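Local coordinates for CCHC-type domain-containing protein (PDB 7C45) that probably trims guide RNAs as an RNase D-type 3'-5' exoribonuclease, held here on a uridine RNA with calcium ions at the active site, at residues 37-42 and 193-198; 101-106 and 217-222; 124-129 and 213-218. All blocks are in the same frame, centred on the assembly; numbering follows the deposited sequence.

Contact 1. Residues 37-42 and 193-198; sequences SIALDI and RHILLL. With CA (calcium ion), chain E; CA (calcium ion), chain F; nucleotides of chain B.
Ile195 turns CG1 away from its own carbonyl carbon (chi1 -69°), which leaves CG2 trans to the backbone N and aimed at the strand. That methyl meets Ala39 CB at 3.5 Å, tight for two carbons, and CD1 on the other branch comes to 3.5 Å from Leu40 O. Ala39 CB also sits 4.2 Å from Leu196 CB, so the small side chain lets helix and strand axes close to 7.5 Å as they run roughly antiparallel. Two residues beyond Ala39, Asp41 has CG trans to its backbone N (chi1 -172°), and its carboxylate spans two metals: OD2 binds one calcium ion at 2.2 Å and OD1 the other at 2.4 Å. Both ions share OP1 of U10 of chain B, consistent with the two-metal centre of DEDD-type exonucleases. Glu43 and Asp191 complete the protein ligands of the first ion, and Asp191 lies on the same helix as Ile195, so this packing probably helps set the helix ligand against the strand ligands. Strand 37-44 is flanked in the sheet by strands 57-64 and 97-100; on these, Leu196 reaches Cys63 and Ile195 reaches Leu99, while Met144 of helix 144-152 also packs on Ile195.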
loop_
_atom_site.group_PDB
_atom_site.type_symbol
_atom_site.label_atom_id
_atom_site.label_comp_id
_atom_site.label_asym_id
_atom_site.label_seq_id
_atom_site.Cartn_x
_atom_site.Cartn_y
_atom_site.Cartn_z
ATOM N N SER A 37 -1.660 14.558 3.791
ATOM C CA SER A 37 -1.312 13.177 3.480
ATOM C C SER A 37 -1.190 13.006 1.971
ATOM O O SER A 37 -2.019 13.520 1.217
ATOM C CB SER A 37 -2.355 12.195 4.027
ATOM O OG SER A 37 -2.433 12.302 5.426
ATOM N N ILE A 38 -0.154 12.282 1.537
ATOM C CA ILE A 38 0.075 12.001 0.122
ATOM C C ILE A 38 0.281 10.504 -0.037
ATOM O O ILE A 38 1.255 9.963 0.485
ATOM C CB ILE A 38 1.303 12.743 -0.435
ATOM C CG1 ILE A 38 1.213 14.247 -0.185
ATOM C CG2 ILE A 38 1.483 12.423 -1.921
ATOM C CD1 ILE A 38 2.469 14.931 -0.527
ATOM N N ALA A 39 -0.633 9.844 -0.743
ATOM C CA ALA A 39 -0.458 8.447 -1.114
ATOM C C ALA A 39 0.542 8.357 -2.261
ATOM O O ALA A 39 0.397 9.071 -3.255
ATOM C CB ALA A 39 -1.789 7.842 -1.538
ATOM N N LEU A 40 1.521 7.463 -2.131
ATOM C CA LEU A 40 2.577 7.307 -3.129
ATOM C C LEU A 40 2.665 5.875 -3.624
ATOM O O LEU A 40 2.345 4.929 -2.906
ATOM C CB LEU A 40 3.926 7.704 -2.586
ATOM C CG LEU A 40 4.118 9.186 -2.320
ATOM C CD1 LEU A 40 5.420 9.398 -1.579
ATOM C CD2 LEU A 40 4.134 9.981 -3.627
ATOM N N ASP A 41 3.144 5.743 -4.857
ATOM C CA ASP A 41 3.330 4.463 -5.517
ATOM C C ASP A 41 4.381 4.685 -6.599
ATOM O O ASP A 41 4.617 5.815 -7.028
ATOM C CB ASP A 41 1.997 3.971 -6.074
ATOM C CG ASP A 41 2.038 2.557 -6.604
ATOM O OD1 ASP A 41 2.932 1.789 -6.255
ATOM O OD2 ASP A 41 1.125 2.230 -7.367
ATOM N N ILE A 42 5.020 3.601 -7.031
ATOM C CA ILE A 42 6.024 3.703 -8.093
ATOM C C ILE A 42 5.810 2.570 -9.078
ATOM O O ILE A 42 5.606 1.420 -8.675
ATOM C CB ILE A 42 7.464 3.660 -7.536
ATOM C CG1 ILE A 42 7.726 4.838 -6.590
ATOM C CG2 ILE A 42 8.464 3.656 -8.664
ATOM C CD1 ILE A 42 9.101 4.773 -5.927
ATOM N N ARG A 193 -5.160 5.773 -5.386
ATOM C CA ARG A 193 -6.553 5.996 -4.987
ATOM C C ARG A 193 -6.927 5.065 -3.844
ATOM O O ARG A 193 -7.519 5.484 -2.847
ATOM C CB ARG A 193 -7.513 5.764 -6.160
ATOM C CG ARG A 193 -7.420 6.731 -7.322
ATOM C CD ARG A 193 -8.637 6.546 -8.223
ATOM N NE ARG A 193 -8.473 7.173 -9.515
ATOM C CZ ARG A 193 -8.134 6.530 -10.628
ATOM N NH1 ARG A 193 -7.892 5.223 -10.614
ATOM N NH2 ARG A 193 -8.003 7.199 -11.762
ATOM N N HIS A 194 -6.590 3.788 -3.990
ATOM C CA HIS A 194 -6.889 2.797 -2.960
ATOM C C HIS A 194 -6.141 3.084 -1.671
ATOM O O HIS A 194 -6.684 2.920 -0.588
ATOM C CB HIS A 194 -6.530 1.408 -3.472
ATOM C CG HIS A 194 -7.310 1.005 -4.674
ATOM N ND1 HIS A 194 -8.617 1.394 -4.877
ATOM C CD2 HIS A 194 -6.967 0.252 -5.741
ATOM C CE1 HIS A 194 -9.046 0.897 -6.023
ATOM N NE2 HIS A 194 -8.066 0.200 -6.564
ATOM N N ILE A 195 -4.893 3.530 -1.773
ATOM C CA ILE A 195 -4.134 3.879 -0.582
ATOM C C ILE A 195 -4.799 5.027 0.163
ATOM O O ILE A 195 -4.929 4.992 1.388
ATOM C CB ILE A 195 -2.684 4.224 -0.963
ATOM C CG1 ILE A 195 -1.987 2.942 -1.413
ATOM C CG2 ILE A 195 -1.975 4.831 0.235
ATOM C CD1 ILE A 195 -0.592 3.154 -2.091
ATOM N N LEU A 196 -5.195 6.077 -0.558
ATOM C CA LEU A 196 -5.771 7.224 0.131
ATOM C C LEU A 196 -7.104 6.848 0.769
ATOM O O LEU A 196 -7.380 7.210 1.917
ATOM C CB LEU A 196 -5.908 8.406 -0.840
ATOM C CG LEU A 196 -6.349 9.747 -0.233
ATOM C CD1 LEU A 196 -5.284 10.293 0.695
ATOM C CD2 LEU A 196 -6.714 10.784 -1.307
ATOM N N LEU A 197 -7.920 6.073 0.071
ATOM C CA LEU A 197 -9.199 5.722 0.675
ATOM C C LEU A 197 -9.002 4.780 1.856
ATOM O O LEU A 197 -9.722 4.878 2.859
ATOM C CB LEU A 197 -10.137 5.133 -0.369
ATOM C CG LEU A 197 -10.057 3.713 -0.906
ATOM C CD1 LEU A 197 -10.790 2.710 -0.004
ATOM C CD2 LEU A 197 -10.611 3.680 -2.310
ATOM N N LEU A 198 -8.015 3.873 1.767
ATOM C CA LEU A 198 -7.735 2.983 2.889
ATOM C C LEU A 198 -7.303 3.749 4.122
ATOM O O LEU A 198 -7.581 3.312 5.250
ATOM C CB LEU A 198 -6.647 1.981 2.509
ATOM C CG LEU A 198 -7.177 0.814 1.664
ATOM C CD1 LEU A 198 -6.022 -0.018 1.110
ATOM C CD2 LEU A 198 -8.157 -0.058 2.469
HETATM CA CA CA E . 1.187 0.295 -8.403
HETATM CA CA CA F . 3.486 -0.357 -5.343
ATOM P P U B 10 3.115 -2.526 -7.287
ATOM O OP1 U B 10 2.610 -1.156 -7.498
ATOM O OP2 U B 10 2.210 -3.703 -7.450
ATOM O "O5'" U B 10 4.384 -2.765 -8.228
ATOM C "C5'" U B 10 5.306 -1.711 -8.458
ATOM C "C4'" U B 10 6.446 -2.152 -9.338
ATOM O "O4'" U B 10 6.978 -3.390 -8.830
ATOM C "C3'" U B 10 6.091 -2.472 -10.780
ATOM O "O3'" U B 10 6.031 -1.321 -11.591
ATOM C "C2'" U B 10 7.205 -3.418 -11.195
ATOM O "O2'" U B 10 8.371 -2.672 -11.516
ATOM C "C1'" U B 10 7.454 -4.181 -9.895
ATOM N N1 U B 10 6.756 -5.480 -9.859
ATOM C C2 U B 10 7.381 -6.508 -10.527
ATOM O O2 U B 10 8.434 -6.344 -11.124
ATOM N N3 U B 10 6.717 -7.708 -10.468
ATOM C C4 U B 10 5.529 -7.961 -9.812
ATOM O O4 U B 10 5.059 -9.094 -9.854
ATOM C C5 U B 10 4.951 -6.841 -9.132
ATOM C C6 U B 10 5.575 -5.660 -9.175
HETATM O O HOH W 1 5.646 0.326 -6.072
HETATM O O HOH W 2 -1.316 1.123 -9.527
HETATM O O HOH W 3 0.283 -1.354 -10.029
HETATM O O HOH W 4 1.672 -0.766 -3.763
HETATM O O HOH W 5 4.455 0.192 -3.131
#

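Contact 2. Residues 101-106 and 217-222. With nucleotides of chain B.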
loop_
_atom_site.group_PDB
_atom_site.type_symbol
_atom_site.label_atom_id
_atom_site.label_comp_id
_atom_site.label_asym_id
_atom_site.label_seq_id
_atom_site.Cartn_x
_atom_site.Cartn_y
_atom_site.Cartn_z
ATOM N N PHE A 101 1.785 1.446 0.287
ATOM C CA PHE A 101 1.326 0.068 0.476
ATOM C C PHE A 101 2.507 -0.824 0.092
ATOM O O PHE A 101 2.777 -1.052 -1.099
ATOM C CB PHE A 101 0.080 -0.259 -0.342
ATOM C CG PHE A 101 -0.547 -1.577 0.045
ATOM C CD1 PHE A 101 -1.453 -1.625 1.083
ATOM C CD2 PHE A 101 -0.206 -2.753 -0.596
ATOM C CE1 PHE A 101 -2.035 -2.821 1.460
ATOM C CE2 PHE A 101 -0.767 -3.951 -0.216
ATOM C CZ PHE A 101 -1.688 -3.984 0.816
ATOM N N ASP A 102 3.204 -1.313 1.124
ATOM C CA ASP A 102 4.525 -1.922 1.042
ATOM C C ASP A 102 5.527 -0.908 0.502
ATOM O O ASP A 102 5.694 -0.789 -0.718
ATOM C CB ASP A 102 4.535 -3.200 0.182
ATOM C CG ASP A 102 5.856 -3.992 0.334
ATOM O OD1 ASP A 102 6.784 -3.440 0.941
ATOM O OD2 ASP A 102 5.950 -5.134 -0.145
ATOM N N CYS A 103 6.225 -0.215 1.405
ATOM C CA CYS A 103 7.157 0.847 1.030
ATOM C C CYS A 103 8.547 0.334 0.687
ATOM O O CYS A 103 9.393 1.119 0.258
ATOM C CB CYS A 103 7.302 1.865 2.167
ATOM S SG CYS A 103 8.086 1.264 3.674
ATOM N N ARG A 104 8.806 -0.958 0.849
ATOM C CA ARG A 104 10.195 -1.408 0.934
ATOM C C ARG A 104 10.948 -1.169 -0.367
ATOM O O ARG A 104 11.983 -0.495 -0.392
ATOM C CB ARG A 104 10.235 -2.887 1.313
ATOM C CG ARG A 104 9.852 -3.132 2.771
ATOM C CD ARG A 104 9.729 -4.643 3.042
ATOM N NE ARG A 104 8.752 -5.218 2.155
ATOM C CZ ARG A 104 8.532 -6.521 2.032
ATOM N NH1 ARG A 104 9.206 -7.388 2.790
ATOM N NH2 ARG A 104 7.630 -6.941 1.155
ATOM N N ARG A 105 10.467 -1.772 -1.444
ATOM C CA ARG A 105 11.097 -1.586 -2.752
ATOM C C ARG A 105 11.021 -0.129 -3.209
ATOM O O ARG A 105 11.955 0.379 -3.845
ATOM C CB ARG A 105 10.425 -2.493 -3.785
ATOM C CG ARG A 105 11.233 -3.649 -4.271
ATOM C CD ARG A 105 11.686 -4.495 -3.130
ATOM N NE ARG A 105 13.104 -4.309 -2.824
ATOM C CZ ARG A 105 13.691 -4.919 -1.807
ATOM N NH1 ARG A 105 14.978 -4.728 -1.544
ATOM N NH2 ARG A 105 12.970 -5.740 -1.049
ATOM N N ASP A 106 9.910 0.548 -2.920
ATOM C CA ASP A 106 9.746 1.944 -3.327
ATOM C C ASP A 106 10.809 2.821 -2.703
ATOM O O ASP A 106 11.444 3.638 -3.383
ATOM C CB ASP A 106 8.367 2.463 -2.918
ATOM C CG ASP A 106 7.251 1.858 -3.736
ATOM O OD1 ASP A 106 7.544 1.187 -4.739
ATOM O OD2 ASP A 106 6.083 2.091 -3.377
ATOM N N ARG A 217 6.187 4.565 13.603
ATOM C CA ARG A 217 7.531 4.228 14.062
ATOM C C ARG A 217 8.019 2.944 13.402
ATOM O O ARG A 217 9.183 2.849 12.982
ATOM C CB ARG A 217 7.552 4.107 15.590
ATOM C CG ARG A 217 7.300 5.431 16.312
ATOM C CD ARG A 217 8.335 6.471 15.933
ATOM N NE ARG A 217 7.936 7.242 14.756
ATOM C CZ ARG A 217 8.770 7.706 13.826
ATOM N NH1 ARG A 217 8.292 8.396 12.797
ATOM N NH2 ARG A 217 10.076 7.480 13.913
ATOM N N LEU A 218 7.131 1.969 13.267
ATOM C CA LEU A 218 7.516 0.730 12.605
ATOM C C LEU A 218 7.833 0.984 11.138
ATOM O O LEU A 218 8.841 0.491 10.611
ATOM C CB LEU A 218 6.403 -0.302 12.768
ATOM C CG LEU A 218 6.532 -1.635 12.028
ATOM C CD1 LEU A 218 7.852 -2.367 12.362
ATOM C CD2 LEU A 218 5.339 -2.520 12.368
ATOM N N THR A 219 7.012 1.797 10.474
ATOM C CA THR A 219 7.338 2.169 9.102
ATOM C C THR A 219 8.671 2.916 9.027
ATOM O O THR A 219 9.445 2.717 8.081
ATOM C CB THR A 219 6.221 3.018 8.506
ATOM O OG1 THR A 219 4.966 2.336 8.638
ATOM C CG2 THR A 219 6.490 3.272 7.048
ATOM N N ALA A 220 8.941 3.815 9.983
ATOM C CA ALA A 220 10.213 4.535 9.951
ATOM C C ALA A 220 11.388 3.574 10.019
ATOM O O ALA A 220 12.430 3.829 9.412
ATOM C CB ALA A 220 10.309 5.538 11.089
ATOM N N GLN A 221 11.237 2.473 10.757
ATOM C CA GLN A 221 12.288 1.463 10.796
ATOM C C GLN A 221 12.504 0.850 9.416
ATOM O O GLN A 221 13.639 0.576 9.023
ATOM C CB GLN A 221 11.923 0.378 11.808
ATOM C CG GLN A 221 12.986 -0.702 12.004
ATOM C CD GLN A 221 14.317 -0.116 12.429
ATOM O OE1 GLN A 221 15.271 -0.088 11.649
ATOM N NE2 GLN A 221 14.383 0.377 13.662
ATOM N N TYR A 222 11.418 0.580 8.695
ATOM C CA TYR A 222 11.541 0.055 7.333
ATOM C C TYR A 222 12.240 1.049 6.420
ATOM O O TYR A 222 13.066 0.658 5.577
ATOM C CB TYR A 222 10.166 -0.310 6.782
ATOM C CG TYR A 222 9.775 -1.691 7.199
ATOM C CD1 TYR A 222 10.330 -2.798 6.578
ATOM C CD2 TYR A 222 8.870 -1.893 8.228
ATOM C CE1 TYR A 222 10.012 -4.080 6.991
ATOM C CE2 TYR A 222 8.538 -3.177 8.647
ATOM C CZ TYR A 222 9.106 -4.269 8.022
ATOM O OH TYR A 222 8.799 -5.555 8.430
ATOM P P U B 8 1.212 -12.291 -2.369
ATOM O OP1 U B 8 2.202 -13.282 -2.847
ATOM O OP2 U B 8 0.210 -12.732 -1.367
ATOM O "O5'" U B 8 2.048 -11.042 -1.876
ATOM C "C5'" U B 8 1.592 -10.229 -0.815
ATOM C "C4'" U B 8 2.523 -9.072 -0.606
ATOM O "O4'" U B 8 3.847 -9.564 -0.295
ATOM C "C3'" U B 8 2.740 -8.153 -1.795
ATOM O "O3'" U B 8 1.695 -7.213 -1.928
ATOM C "C2'" U B 8 4.087 -7.521 -1.476
ATOM O "O2'" U B 8 3.945 -6.502 -0.487
ATOM C "C1'" U B 8 4.816 -8.698 -0.828
ATOM N N1 U B 8 5.620 -9.489 -1.791
ATOM C C2 U B 8 6.861 -9.013 -2.119
ATOM O O2 U B 8 7.280 -7.957 -1.690
ATOM N N3 U B 8 7.569 -9.810 -2.996
ATOM C C4 U B 8 7.132 -11.022 -3.505
ATOM O O4 U B 8 7.853 -11.663 -4.275
ATOM C C5 U B 8 5.836 -11.450 -3.081
ATOM C C6 U B 8 5.137 -10.682 -2.245
ATOM P P U B 9 1.312 -6.617 -3.371
ATOM O OP1 U B 9 0.149 -5.725 -3.142
ATOM O OP2 U B 9 1.194 -7.774 -4.288
ATOM O "O5'" U B 9 2.613 -5.801 -3.783
ATOM C "C5'" U B 9 2.806 -4.446 -3.395
ATOM C "C4'" U B 9 4.146 -3.875 -3.829
ATOM O "O4'" U B 9 5.243 -4.729 -3.433
ATOM C "C3'" U B 9 4.375 -3.663 -5.316
ATOM O "O3'" U B 9 3.726 -2.516 -5.810
ATOM C "C2'" U B 9 5.894 -3.595 -5.413
ATOM O "O2'" U B 9 6.391 -2.322 -5.015
ATOM C "C1'" U B 9 6.301 -4.617 -4.359
ATOM N N1 U B 9 6.550 -5.942 -4.952
ATOM C C2 U B 9 7.743 -6.138 -5.650
ATOM O O2 U B 9 8.594 -5.284 -5.802
ATOM N N3 U B 9 7.916 -7.388 -6.181
ATOM C C4 U B 9 7.035 -8.445 -6.092
ATOM O O4 U B 9 7.334 -9.512 -6.626
ATOM C C5 U B 9 5.830 -8.165 -5.364
ATOM C C6 U B 9 5.628 -6.952 -4.830
#
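Arg104 and Tyr222 bring their CA atoms to 6.7 Å where the chain leaves a loop for helix 104-114 and passes beside helix 212-226. Their side chains run next to each other in the same direction: Arg104 CG lies 3.9 Å from Tyr222 CD1, and the guanidinium plane stands almost perpendicular to the ring. Before them, Cys103 turns SG in between its backbone N and carbonyl carbon (chi1 67°), where it rests 4.1 Å from Tyr222 CB and also brushes the Thr219 methyl. The bend at chi3 of Arg104 brings its guanidinium back onto Asp102, which it grips side-on as a salt bridge, NE to OD1 at 2.9 Å and NH2 to OD2 at 2.8 Å. Arg104 N caps onto the same OD1 from the opposite face of the carboxylate plane, so the Arg104 backbone N-H and its guanidinium together hold the rotation of this acid. Asp102 is thereby presented to the RNA, its OD2 accepting a bond from O2' of U8 of chain B that is modelled very short, a contact consistent with recognition of a ribose 2'-hydroxyl. Arg104 NH2 also comes to 3.0 Å from O2 of that base. Beyond the segments, Asp237 links the pair, taking Arg104 NH1 on OD2 and Tyr222 OH on OD1. Asp123, at the end of edge strand 121-123, accepts from the backbone N of Asp102 and of Cys103, and Trp247 of helix 245-251 meets Tyr222 edge-to-face.

Contact 3. Residues 124-129 and 213-218. With nucleotides of chain B.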
loop_
_atom_site.group_PDB
_atom_site.type_symbol
_atom_site.label_atom_id
_atom_site.label_comp_id
_atom_site.label_asym_id
_atom_site.label_seq_id
_atom_site.Cartn_x
_atom_site.Cartn_y
_atom_site.Cartn_z
ATOM N N LEU A 124 0.550 1.304 4.857
ATOM C CA LEU A 124 -0.761 0.779 5.230
ATOM C C LEU A 124 -0.802 -0.745 5.172
ATOM O O LEU A 124 -1.610 -1.373 5.875
ATOM C CB LEU A 124 -1.839 1.381 4.337
ATOM C CG LEU A 124 -2.069 2.882 4.512
ATOM C CD1 LEU A 124 -3.281 3.301 3.674
ATOM C CD2 LEU A 124 -2.236 3.296 5.989
ATOM N N GLN A 125 0.034 -1.366 4.341
ATOM C CA GLN A 125 0.123 -2.824 4.396
ATOM C C GLN A 125 0.623 -3.270 5.755
ATOM O O GLN A 125 0.062 -4.191 6.366
ATOM C CB GLN A 125 1.056 -3.354 3.307
ATOM C CG GLN A 125 1.047 -4.870 3.188
ATOM C CD GLN A 125 2.134 -5.390 2.260
ATOM O OE1 GLN A 125 3.306 -5.123 2.464
ATOM N NE2 GLN A 125 1.732 -6.108 1.216
ATOM N N VAL A 126 1.680 -2.615 6.246
ATOM C CA VAL A 126 2.197 -2.883 7.588
ATOM C C VAL A 126 1.117 -2.623 8.643
ATOM O O VAL A 126 0.964 -3.404 9.594
ATOM C CB VAL A 126 3.467 -2.056 7.853
ATOM C CG1 VAL A 126 3.944 -2.226 9.271
ATOM C CG2 VAL A 126 4.581 -2.491 6.892
ATOM N N PHE A 127 0.366 -1.520 8.494
ATOM C CA PHE A 127 -0.754 -1.232 9.398
ATOM C C PHE A 127 -1.699 -2.427 9.475
ATOM O O PHE A 127 -2.040 -2.906 10.567
ATOM C CB PHE A 127 -1.501 0.026 8.931
ATOM C CG PHE A 127 -2.118 0.850 10.060
ATOM C CD1 PHE A 127 -2.788 0.241 11.094
ATOM C CD2 PHE A 127 -1.987 2.225 10.074
ATOM C CE1 PHE A 127 -3.366 0.995 12.132
ATOM C CE2 PHE A 127 -2.532 3.000 11.110
ATOM C CZ PHE A 127 -3.220 2.371 12.141
ATOM N N PHE A 128 -2.105 -2.945 8.320
ATOM C CA PHE A 128 -3.026 -4.076 8.315
ATOM C C PHE A 128 -2.390 -5.300 8.954
ATOM O O PHE A 128 -3.035 -6.000 9.742
ATOM C CB PHE A 128 -3.486 -4.393 6.897
ATOM C CG PHE A 128 -4.585 -5.432 6.833
ATOM C CD1 PHE A 128 -5.900 -5.075 7.093
ATOM C CD2 PHE A 128 -4.301 -6.746 6.532
ATOM C CE1 PHE A 128 -6.908 -6.020 7.039
ATOM C CE2 PHE A 128 -5.309 -7.696 6.467
ATOM C CZ PHE A 128 -6.607 -7.333 6.714
ATOM N N THR A 129 -1.118 -5.572 8.641
ATOM C CA THR A 129 -0.445 -6.691 9.297
ATOM C C THR A 129 -0.381 -6.496 10.808
ATOM O O THR A 129 -0.614 -7.442 11.562
ATOM C CB THR A 129 0.954 -6.884 8.709
ATOM O OG1 THR A 129 0.810 -7.244 7.339
ATOM C CG2 THR A 129 1.691 -8.002 9.444
ATOM N N VAL A 213 0.614 5.976 15.670
ATOM C CA VAL A 213 1.980 6.374 16.000
ATOM C C VAL A 213 2.901 5.153 16.030
ATOM O O VAL A 213 4.047 5.200 15.558
ATOM C CB VAL A 213 2.000 7.116 17.345
ATOM C CG1 VAL A 213 3.404 7.267 17.810
ATOM C CG2 VAL A 213 1.356 8.476 17.221
ATOM N N ALA A 214 2.404 4.040 16.580
ATOM C CA ALA A 214 3.190 2.814 16.602
ATOM C C ALA A 214 3.533 2.366 15.192
ATOM O O ALA A 214 4.673 1.977 14.916
ATOM C CB ALA A 214 2.431 1.703 17.316
ATOM N N VAL A 215 2.563 2.417 14.286
ATOM C CA VAL A 215 2.818 1.975 12.922
ATOM C C VAL A 215 3.716 2.976 12.196
ATOM O O VAL A 215 4.518 2.595 11.334
ATOM C CB VAL A 215 1.502 1.748 12.173
ATOM C CG1 VAL A 215 1.773 1.193 10.790
ATOM C CG2 VAL A 215 0.612 0.779 12.950
ATOM N N GLU A 216 3.614 4.255 12.542
ATOM C CA GLU A 216 4.525 5.233 11.951
ATOM C C GLU A 216 5.961 4.909 12.330
ATOM O O GLU A 216 6.864 4.966 11.486
ATOM C CB GLU A 216 4.162 6.654 12.407
ATOM C CG GLU A 216 2.974 7.281 11.695
ATOM C CD GLU A 216 2.655 8.691 12.217
ATOM O OE1 GLU A 216 2.920 8.963 13.389
ATOM O OE2 GLU A 216 2.186 9.525 11.428
ATOM N N ARG A 217 6.187 4.565 13.603
ATOM C CA ARG A 217 7.531 4.228 14.062
ATOM C C ARG A 217 8.019 2.944 13.402
ATOM O O ARG A 217 9.183 2.849 12.982
ATOM C CB ARG A 217 7.552 4.107 15.590
ATOM C CG ARG A 217 7.300 5.431 16.312
ATOM C CD ARG A 217 8.335 6.471 15.933
ATOM N NE ARG A 217 7.936 7.242 14.756
ATOM C CZ ARG A 217 8.770 7.706 13.826
ATOM N NH1 ARG A 217 8.292 8.396 12.797
ATOM N NH2 ARG A 217 10.076 7.480 13.913
ATOM N N LEU A 218 7.131 1.969 13.267
ATOM C CA LEU A 218 7.516 0.730 12.605
ATOM C C LEU A 218 7.833 0.984 11.138
ATOM O O LEU A 218 8.841 0.491 10.611
ATOM C CB LEU A 218 6.403 -0.302 12.768
ATOM C CG LEU A 218 6.532 -1.635 12.028
ATOM C CD1 LEU A 218 7.852 -2.367 12.362
ATOM C CD2 LEU A 218 5.339 -2.520 12.368
ATOM P P U B 8 1.212 -12.291 -2.369
ATOM O OP1 U B 8 2.202 -13.282 -2.847
ATOM O OP2 U B 8 0.210 -12.732 -1.367
ATOM O "O5'" U B 8 2.048 -11.042 -1.876
ATOM C "C5'" U B 8 1.592 -10.229 -0.815
ATOM C "C4'" U B 8 2.523 -9.072 -0.606
ATOM O "O4'" U B 8 3.847 -9.564 -0.295
ATOM C "C3'" U B 8 2.740 -8.153 -1.795
ATOM O "O3'" U B 8 1.695 -7.213 -1.928
ATOM C "C2'" U B 8 4.087 -7.521 -1.476
ATOM O "O2'" U B 8 3.945 -6.502 -0.487
ATOM C "C1'" U B 8 4.816 -8.698 -0.828
ATOM N N1 U B 8 5.620 -9.489 -1.791
ATOM C C2 U B 8 6.861 -9.013 -2.119
ATOM O O2 U B 8 7.280 -7.957 -1.690
ATOM N N3 U B 8 7.569 -9.810 -2.996
ATOM C C4 U B 8 7.132 -11.022 -3.505
ATOM O O4 U B 8 7.853 -11.663 -4.275
ATOM C C5 U B 8 5.836 -11.450 -3.081
ATOM C C6 U B 8 5.137 -10.682 -2.245
#
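Phe127 and Val215 mark the near point of two helices, with CA atoms 6.0 Å apart, short-segment axes 9.7 Å apart and N-to-C directions 123° from each other. This is apolar helix-helix packing at the margin of the RNase H-like exonuclease fold, where helix 124-136 follows directly on edge strand 121-123. Val215 has CG1 trans to its backbone N, and that methyl is laid against the helix backbone, 3.8 Å from Phe127 CA, while CG2 stands over the Phe127 ring. The CH-pi contact is nearly central: CG2 is 3.9 Å from the ring centroid and only 8° off the normal. One turn along, Leu218 extends CD2 to 3.4 Å from Val126 CG1, a tight meeting of methyl groups. Leu122 of the edge strand touches both Phe127 and Val215, and helix 245-251 packs on Leu218 through Trp247, Leu248 and Tyr251. Elsewhere on helix 124-136, Gln125 reaches the RNA with an extended chain. Its amide is held by Arg141 NH1 at OE1 and by Ser142 O at NE2, which leaves NE2 placed to donate to O2' of U8 of chain B at 2.8 Å, with an N-H...O angle of 159°.

In the fold
All three contacts are buried, but they sit at different depths. Contact 1 is nearest the centre of the chain and joins the middle of the sheet to helix 182-202; contacts 2 and 3 lie further out, 8 Å apart between centres, and share helix 212-226, the next helix in the chain. Across each pair of segments the touch is largely apolar, yet the chemistry beside it differs: metal and phosphate at contact 1, a salt-bridged acid that meets a ribose hydroxyl at contact 2, and a single amide at contact 3. Asp102 and Gln125 approach the same O2' of U8, and Ile195 packs against both Phe101 and Leu124, tying the three together.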